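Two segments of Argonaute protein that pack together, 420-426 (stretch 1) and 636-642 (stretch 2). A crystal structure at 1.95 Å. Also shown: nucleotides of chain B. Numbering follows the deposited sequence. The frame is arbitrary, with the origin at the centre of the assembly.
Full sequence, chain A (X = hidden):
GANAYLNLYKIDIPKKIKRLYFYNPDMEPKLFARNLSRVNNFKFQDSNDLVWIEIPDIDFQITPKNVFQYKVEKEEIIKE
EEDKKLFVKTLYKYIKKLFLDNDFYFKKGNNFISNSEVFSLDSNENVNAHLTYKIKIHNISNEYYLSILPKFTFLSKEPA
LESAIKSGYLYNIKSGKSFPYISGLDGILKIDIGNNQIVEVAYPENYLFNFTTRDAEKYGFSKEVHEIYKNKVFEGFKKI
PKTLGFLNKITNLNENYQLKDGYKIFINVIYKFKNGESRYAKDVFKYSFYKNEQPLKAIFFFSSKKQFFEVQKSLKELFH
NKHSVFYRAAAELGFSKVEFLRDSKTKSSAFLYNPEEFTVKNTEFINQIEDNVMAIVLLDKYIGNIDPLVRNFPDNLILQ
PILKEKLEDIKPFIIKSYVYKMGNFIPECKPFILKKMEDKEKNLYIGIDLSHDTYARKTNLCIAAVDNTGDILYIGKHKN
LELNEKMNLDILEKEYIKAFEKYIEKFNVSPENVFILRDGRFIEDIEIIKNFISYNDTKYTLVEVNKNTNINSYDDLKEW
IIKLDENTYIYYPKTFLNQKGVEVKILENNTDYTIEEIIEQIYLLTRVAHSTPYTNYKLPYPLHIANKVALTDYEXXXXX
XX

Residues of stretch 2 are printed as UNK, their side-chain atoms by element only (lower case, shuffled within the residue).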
ATOM      1  N   TYR A 420     -12.279 -15.275 -16.326  1.00 17.72           N
ATOM      2  CA  TYR A 420     -12.858 -14.053 -15.780  1.00 20.74           C
ATOM      3  C   TYR A 420     -11.996 -12.843 -16.120  1.00 17.70           C
ATOM      4  O   TYR A 420     -12.508 -11.802 -16.547  1.00 19.24           O
ATOM      5  CB  TYR A 420     -13.035 -14.183 -14.264  1.00 16.10           C
ATOM      6  CG  TYR A 420     -13.624 -12.945 -13.626  1.00 13.87           C
ATOM      7  CD1 TYR A 420     -12.816 -11.875 -13.251  1.00 22.33           C
ATOM      8  CD2 TYR A 420     -14.991 -12.839 -13.409  1.00 24.17           C
ATOM      9  CE1 TYR A 420     -13.353 -10.737 -12.681  1.00 19.45           C
ATOM     10  CE2 TYR A 420     -15.538 -11.707 -12.835  1.00 18.59           C
ATOM     11  CZ  TYR A 420     -14.713 -10.660 -12.472  1.00 27.17           C
ATOM     12  OH  TYR A 420     -15.251  -9.531 -11.900  1.00 20.24           O
ATOM     13  N   LYS A 421     -10.681 -12.962 -15.913  1.00 19.59           N
ATOM     14  CA  LYS A 421      -9.768 -11.871 -16.236  1.00 21.11           C
ATOM     15  C   LYS A 421      -9.883 -11.469 -17.702  1.00 15.41           C
ATOM     16  O   LYS A 421      -9.892 -10.277 -18.032  1.00 28.47           O
ATOM     17  CB  LYS A 421      -8.331 -12.278 -15.909  1.00 19.55           C
ATOM     18  CG  LYS A 421      -7.292 -11.252 -16.327  1.00 19.86           C
ATOM     19  CD  LYS A 421      -5.886 -11.694 -15.972  1.00 19.73           C
ATOM     20  CE  LYS A 421      -4.899 -10.566 -16.218  1.00 17.29           C
ATOM     21  NZ  LYS A 421      -3.505 -10.901 -15.794  1.00 14.24           N
ATOM     22  N   MET A 422      -9.975 -12.456 -18.595  1.00 13.66           N
ATOM     23  CA  MET A 422     -10.143 -12.162 -20.016  1.00 21.95           C
ATOM     24  C   MET A 422     -11.402 -11.342 -20.260  1.00 21.63           C
ATOM     25  O   MET A 422     -11.374 -10.341 -20.987  1.00 20.44           O
ATOM     26  CB  MET A 422     -10.183 -13.462 -20.815  1.00 35.52           C
ATOM     27  CG  MET A 422      -8.871 -14.212 -20.844  1.00 82.25           C
ATOM     28  SD  MET A 422      -9.025 -15.732 -21.792  1.00134.76           S
ATOM     29  CE  MET A 422      -7.358 -16.359 -21.683  1.00111.63           C
ATOM     30  N   GLY A 423     -12.520 -11.750 -19.655  1.00 15.65           N
ATOM     31  CA  GLY A 423     -13.730 -10.949 -19.751  1.00 16.69           C
ATOM     32  C   GLY A 423     -13.534  -9.553 -19.197  1.00 25.78           C
ATOM     33  O   GLY A 423     -13.983  -8.568 -19.789  1.00 22.36           O
ATOM     34  N   ASN A 424     -12.843  -9.452 -18.058  1.00 22.90           N
ATOM     35  CA  ASN A 424     -12.525  -8.157 -17.470  1.00 26.19           C
ATOM     36  C   ASN A 424     -11.764  -7.262 -18.444  1.00 28.22           C
ATOM     37  O   ASN A 424     -11.916  -6.036 -18.405  1.00 24.92           O
ATOM     38  CB  ASN A 424     -11.713  -8.370 -16.189  1.00 30.76           C
ATOM     39  CG  ASN A 424     -12.030  -7.354 -15.109  1.00 29.72           C
ATOM     40  OD1 ASN A 424     -13.167  -6.902 -14.978  1.00 27.14           O
ATOM     41  ND2 ASN A 424     -11.022  -6.995 -14.324  1.00 44.70           N
ATOM     42  N   PHE A 425     -10.949  -7.847 -19.323  1.00 31.66           N
ATOM     43  CA  PHE A 425     -10.116  -7.086 -20.247  1.00 27.57           C
ATOM     44  C   PHE A 425     -10.798  -6.794 -21.577  1.00 27.08           C
ATOM     45  O   PHE A 425     -10.179  -6.177 -22.449  1.00 44.39           O
ATOM     46  CB  PHE A 425      -8.796  -7.820 -20.505  1.00 16.63           C
ATOM     47  CG  PHE A 425      -7.706  -7.470 -19.533  1.00 20.41           C
ATOM     48  CD1 PHE A 425      -7.765  -7.901 -18.218  1.00 15.28           C
ATOM     49  CD2 PHE A 425      -6.617  -6.715 -19.936  1.00 18.05           C
ATOM     50  CE1 PHE A 425      -6.761  -7.581 -17.323  1.00 21.43           C
ATOM     51  CE2 PHE A 425      -5.609  -6.394 -19.048  1.00 22.92           C
ATOM     52  CZ  PHE A 425      -5.681  -6.827 -17.740  1.00 14.13           C
ATOM     53  N   ILE A 426     -12.045  -7.216 -21.758  1.00 21.23           N
ATOM     54  CA  ILE A 426     -12.825  -6.884 -22.947  1.00 22.77           C
ATOM     55  C   ILE A 426     -13.694  -5.679 -22.605  1.00 29.32           C
ATOM     56  O   ILE A 426     -14.604  -5.802 -21.767  1.00 26.56           O
ATOM     57  CB  ILE A 426     -13.671  -8.072 -23.419  1.00 23.17           C
ATOM     58  CG1 ILE A 426     -12.757  -9.192 -23.921  1.00 24.55           C
ATOM     59  CG2 ILE A 426     -14.632  -7.638 -24.516  1.00 22.60           C
ATOM     60  CD1 ILE A 426     -13.457 -10.521 -24.129  1.00 23.46           C
ATOM     61  N   UNK A 636       2.156  -3.072 -15.162  1.00 22.07           N
ATOM     62  CA  UNK A 636       0.783  -2.794 -14.755  1.00 24.78           C
ATOM     63  C   UNK A 636      -0.221  -3.089 -15.860  1.00 21.23           C
ATOM     64  O   UNK A 636      -1.407  -3.278 -15.567  1.00 21.13           O
ATOM     65  c   UNK A 636       0.646  -1.339 -14.301  1.00 22.85           C
ATOM     66  c   UNK A 636       0.901  -0.323 -15.382  1.00 32.60           C
ATOM     67  c   UNK A 636       2.058   0.368 -15.602  1.00 28.81           C
ATOM     68  c   UNK A 636      -1.279   1.401 -18.510  1.00 29.49           C
ATOM     69  c   UNK A 636       0.637   1.087 -17.168  1.00 27.67           C
ATOM     70  n   UNK A 636       1.909   1.215 -16.676  1.00 26.18           N
ATOM     71  c   UNK A 636      -1.358  -0.188 -16.681  1.00 24.06           C
ATOM     72  c   UNK A 636      -0.028   0.126 -16.380  1.00 24.83           C
ATOM     73  c   UNK A 636       0.021   1.731 -18.240  1.00 30.01           C
ATOM     74  c   UNK A 636      -1.968   0.452 -17.745  1.00 23.66           C
ATOM     75  N   UNK A 637       0.224  -3.129 -17.119  1.00 21.25           N
ATOM     76  CA  UNK A 637      -0.677  -3.455 -18.217  1.00 21.16           C
ATOM     77  C   UNK A 637      -1.211  -4.877 -18.116  1.00 21.00           C
ATOM     78  O   UNK A 637      -2.224  -5.193 -18.748  1.00 20.90           O
ATOM     79  c   UNK A 637       0.017  -0.536 -22.268  1.00 60.44           C
ATOM     80  c   UNK A 637       0.442  -1.819 -21.565  1.00 49.65           C
ATOM     81  c   UNK A 637       0.029  -3.262 -19.561  1.00 34.55           C
ATOM     82  n   UNK A 637       0.901   0.617 -21.947  1.00 59.72           N
ATOM     83  c   UNK A 637       0.013  -1.837 -20.100  1.00 47.47           C
ATOM     84  N   UNK A 638      -0.548  -5.739 -17.344  1.00 20.97           N
ATOM     85  CA  UNK A 638      -1.026  -7.099 -17.133  1.00 25.43           C
ATOM     86  C   UNK A 638      -2.209  -7.163 -16.180  1.00 20.74           C
ATOM     87  O   UNK A 638      -2.928  -8.167 -16.172  1.00 20.61           O
ATOM     88  c   UNK A 638       0.100  -7.974 -16.580  1.00 17.40           C
ATOM     89  c   UNK A 638       1.388  -8.046 -17.394  1.00 20.51           C
ATOM     90  c   UNK A 638       1.103  -8.586 -18.786  1.00 22.21           C
ATOM     91  c   UNK A 638       2.422  -8.901 -16.676  1.00 24.85           C
ATOM     92  N   UNK A 639      -2.420  -6.126 -15.375  1.00 15.12           N
ATOM     93  CA  UNK A 639      -3.446  -6.144 -14.343  1.00 12.43           C
ATOM     94  C   UNK A 639      -4.568  -5.153 -14.589  1.00 12.44           C
ATOM     95  O   UNK A 639      -5.709  -5.416 -14.190  1.00 23.13           O
ATOM     96  c   UNK A 639      -0.084  -8.462 -12.599  1.00 25.88           C
ATOM     97  c   UNK A 639      -1.471  -6.489 -12.748  1.00 16.47           C
ATOM     98  c   UNK A 639      -1.315  -7.869 -12.811  1.00 20.25           C
ATOM     99  c   UNK A 639       1.012  -7.678 -12.310  1.00 34.93           C
ATOM    100  c   UNK A 639      -2.823  -5.845 -12.971  1.00 16.07           C
ATOM    101  c   UNK A 639      -0.352  -5.718 -12.447  1.00 22.57           C
ATOM    102  o   UNK A 639       2.237  -8.267 -12.097  1.00 44.56           O
ATOM    103  c   UNK A 639       0.886  -6.303 -12.233  1.00 28.77           C
ATOM    104  N   UNK A 640      -4.272  -4.028 -15.228  1.00 21.77           N
ATOM    105  CA  UNK A 640      -5.195  -2.913 -15.397  1.00 24.20           C
ATOM    106  C   UNK A 640      -5.640  -2.899 -16.858  1.00 22.97           C
ATOM    107  O   UNK A 640      -4.813  -2.665 -17.751  1.00 25.31           O
ATOM    108  c   UNK A 640      -3.974  -1.662 -13.579  1.00 23.24           C
ATOM    109  c   UNK A 640      -5.502  -0.426 -15.144  1.00 24.21           C
ATOM    110  c   UNK A 640      -4.533  -1.585 -15.003  1.00 28.47           C
ATOM    111  c   UNK A 640      -4.988  -2.051 -12.530  1.00 24.79           C
ATOM    112  N   UNK A 641      -6.919  -3.149 -17.154  1.00 24.06           N
ATOM    113  CA  UNK A 641      -7.373  -3.100 -18.550  1.00 31.65           C
ATOM    114  C   UNK A 641      -7.557  -1.673 -19.046  1.00 48.62           C
ATOM    115  O   UNK A 641      -8.624  -1.077 -18.871  1.00 57.33           O
ATOM    116  c   UNK A 641      -9.200  -3.671 -17.114  1.00 38.14           C
ATOM    117  c   UNK A 641      -7.983  -3.582 -16.230  1.00 28.75           C
ATOM    118  c   UNK A 641      -8.703  -3.861 -18.512  1.00 29.82           C
ATOM    119  N   UNK A 642      -6.518  -1.120 -19.665  1.00 53.70           N
ATOM    120  CA  UNK A 642      -6.571   0.237 -20.195  1.00 50.54           C
ATOM    121  C   UNK A 642      -5.842   0.329 -21.529  1.00 48.16           C
ATOM    122  O   UNK A 642      -6.466   0.298 -22.589  1.00 54.48           O
ATOM    123  c   UNK A 642      -5.036   4.699 -20.451  1.00 48.57           C
ATOM    124  c   UNK A 642      -4.949   3.373 -20.062  1.00 45.16           C
ATOM    125  c   UNK A 642      -6.256   5.342 -20.407  1.00 40.01           C
ATOM    126  c   UNK A 642      -5.970   1.229 -19.199  1.00 49.04           C
ATOM    127  c   UNK A 642      -6.070   2.676 -19.630  1.00 43.83           C
ATOM    128  o   UNK A 642      -6.351   6.660 -20.791  1.00 40.22           O
ATOM    129  c   UNK A 642      -7.382   4.672 -19.980  1.00 32.39           C
ATOM    130  c   UNK A 642      -7.285   3.348 -19.593  1.00 36.75           C
TER
ATOM    131  P     A B   2      -0.090 -16.985 -13.404  1.00 33.24           P
ATOM    132  OP1   A B   2       0.368 -16.999 -11.995  1.00 32.44           O
ATOM    133  OP2   A B   2      -0.119 -18.247 -14.183  1.00 34.42           O
ATOM    134  O5'   A B   2      -1.557 -16.365 -13.399  1.00 34.51           O
ATOM    135  C5'   A B   2      -2.262 -16.112 -14.607  1.00 32.82           C
ATOM    136  C4'   A B   2      -3.703 -15.787 -14.321  1.00 33.07           C
ATOM    137  O4'   A B   2      -4.372 -16.985 -13.843  1.00 33.65           O
ATOM    138  C3'   A B   2      -3.927 -14.767 -13.216  1.00 33.24           C
ATOM    139  O3'   A B   2      -3.823 -13.427 -13.664  1.00 32.25           O
ATOM    140  C2'   A B   2      -5.303 -15.142 -12.685  1.00 33.92           C
ATOM    141  O2'   A B   2      -6.327 -14.674 -13.549  1.00 33.14           O
ATOM    142  C1'   A B   2      -5.245 -16.664 -12.784  1.00 32.53           C
ATOM    143  N9    A B   2      -4.696 -17.266 -11.554  1.00 13.84           N
ATOM    144  C8    A B   2      -3.452 -17.814 -11.375  1.00 19.60           C
ATOM    145  N7    A B   2      -3.241 -18.276 -10.165  1.00 16.46           N
ATOM    146  C5    A B   2      -4.434 -18.007  -9.503  1.00 21.91           C
ATOM    147  C6    A B   2      -4.861 -18.247  -8.185  1.00 24.10           C
ATOM    148  N6    A B   2      -4.103 -18.837  -7.255  1.00 25.36           N
ATOM    149  N1    A B   2      -6.109 -17.850  -7.850  1.00 23.42           N
ATOM    150  C2    A B   2      -6.869 -17.261  -8.778  1.00 22.75           C
ATOM    151  N3    A B   2      -6.573 -16.983 -10.047  1.00 22.17           N
ATOM    152  C4    A B   2      -5.332 -17.387 -10.347  1.00 14.12           C
ATOM    153  P     U B   3      -3.295 -12.293 -12.660  1.00 32.91           P
ATOM    154  OP1   U B   3      -3.383 -10.973 -13.333  1.00 34.54           O
ATOM    155  OP2   U B   3      -2.000 -12.731 -12.088  1.00 31.99           O
ATOM    156  O5'   U B   3      -4.373 -12.310 -11.494  1.00 34.88           O
ATOM    157  C5'   U B   3      -3.991 -12.067 -10.154  1.00 35.27           C
ATOM    158  C4'   U B   3      -5.099 -12.416  -9.198  1.00 35.59           C
ATOM    159  O4'   U B   3      -5.215 -13.858  -9.075  1.00 36.12           O
ATOM    160  C3'   U B   3      -4.894 -11.931  -7.774  1.00 36.08           C
ATOM    161  O3'   U B   3      -5.303 -10.587  -7.605  1.00 35.26           O
ATOM    162  C2'   U B   3      -5.714 -12.914  -6.955  1.00 37.51           C
ATOM    163  O2'   U B   3      -7.087 -12.569  -6.992  1.00 36.50           O
ATOM    164  C1'   U B   3      -5.511 -14.209  -7.741  1.00 35.32           C
ATOM    165  N1    U B   3      -4.374 -14.995  -7.211  1.00 27.43           N
ATOM    166  C2    U B   3      -4.503 -15.589  -5.967  1.00 28.05           C
ATOM    167  O2    U B   3      -5.506 -15.510  -5.278  1.00 24.53           O
ATOM    168  N3    U B   3      -3.399 -16.290  -5.550  1.00 26.87           N
ATOM    169  C4    U B   3      -2.215 -16.456  -6.231  1.00 28.34           C
ATOM    170  O4    U B   3      -1.313 -17.123  -5.720  1.00 34.63           O
ATOM    171  C5    U B   3      -2.159 -15.814  -7.507  1.00 25.96           C
ATOM    172  C6    U B   3      -3.217 -15.122  -7.939  1.00 17.70           C
ATOM    173  O5'   U B   1       0.101 -11.666 -13.807  1.00 35.88           O
ATOM    174  C5'   U B   1      -0.048 -12.398 -15.019  1.00 34.26           C
ATOM    175  C4'   U B   1       0.821 -13.633 -15.043  1.00 35.16           C
ATOM    176  O4'   U B   1       2.213 -13.235 -15.162  1.00 36.64           O
ATOM    177  C3'   U B   1       0.727 -14.526 -13.808  1.00 35.12           C
ATOM    178  O3'   U B   1       0.792 -15.899 -14.192  1.00 33.71           O
ATOM    179  C2'   U B   1       1.972 -14.153 -13.007  1.00 37.25           C
ATOM    180  O2'   U B   1       2.466 -15.189 -12.183  1.00 37.72           O
ATOM    181  C1'   U B   1       2.970 -13.791 -14.104  1.00 36.13           C
ATOM    182  N1    U B   1       3.944 -12.779 -13.676  1.00 26.95           N
ATOM    183  C2    U B   1       5.297 -13.046 -13.760  1.00 24.20           C
ATOM    184  O2    U B   1       5.743 -14.099 -14.187  1.00 24.01           O
ATOM    185  N3    U B   1       6.113 -12.027 -13.327  1.00 24.43           N
ATOM    186  C4    U B   1       5.714 -10.799 -12.826  1.00 23.54           C
ATOM    187  O4    U B   1       6.558  -9.976 -12.473  1.00 20.07           O
ATOM    188  C5    U B   1       4.299 -10.606 -12.770  1.00 21.60           C
ATOM    189  C6    U B   1       3.487 -11.580 -13.185  1.00 17.76           C

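Position 636 carries ten side-chain atoms, nine carbons and one nitrogen. One carbon leads into fused five- and six-membered rings, and the nitrogen sits in the smaller ring. The side chain does not touch stretch 1. This is Trp636. Its carbonyl O accepts hydrogen bonds from the backbone N of positions 639 and 640, both at 3.0 Å.

Position 637 has four carbons in a row ending in nitrogen. The side chain does not touch stretch 1; the backbone O lies 3.6 Å from Phe425 CE2, at the edge of the ring and near its plane. The unbranched chain and terminal nitrogen identify Lys637. Its CA-to-CB bond points away from stretch 1.

Position 638 has four carbons, forked at the second. The side chain does not touch stretch 1. The fork at the second carbon makes this Leu638. Its CA-to-CB bond also points away, and its carbonyl faces the partner. Lys421 NZ donates a hydrogen bond to Leu638 O at 2.8 Å. The same Leu638 O is 3.4 Å from Phe425 CZ.

Position 639 shows one carbon, then a six-carbon ring bearing one oxygen. The ring makes no close contact with stretch 1. This is Tyr639. The backbone atom Tyr639 C lies 3.7 Å from Phe425 CZ. The side chain reaches the nucleic acid: Tyr639 CD1 is 3.8 Å from OP1 of U3, and Tyr639 OH is 3.2 Å from C5 of U1.

Position 640 has four carbons, forked at the first, with one arm two carbons long. The side chain does not touch stretch 1; the backbone N passes 4.0 Å from Phe425 CZ. This is Ile640.

Position 641 has three carbons that close a ring onto the backbone nitrogen. They approach Phe425 and Asn424. Only proline has this ring, so this is Pro641. Its CA-to-CB bond points toward stretch 1. Pro641 CB lies 3.9 Å from the centroid of the Phe425 ring, 13° off the normal, a CH-pi contact over the face. Pro641 CG is 3.8 Å from Asn424 O.

Position 642 has one carbon, then a six-carbon ring bearing one oxygen. It does not touch stretch 1. This is Tyr642, whose OH is hydrogen-bonded elsewhere in the structure.

The contact has an apolar part and a polar part. Phe425 sets its ring against Pro641 and the backbone of 637-640. Lys421, in the helix, lies four residues earlier. Its chi angles are all t, so the extended chain carries the amino group to Leu638 O. The same NZ makes a very short hydrogen bond of 2.5 Å to OP1 of U3 and a weak one of 3.3 Å to O3' of A2. Lys421 thus ties stretch 2 and the nucleic acid backbone to one helix.

Stretch 2 (636-642) WKLYIPY
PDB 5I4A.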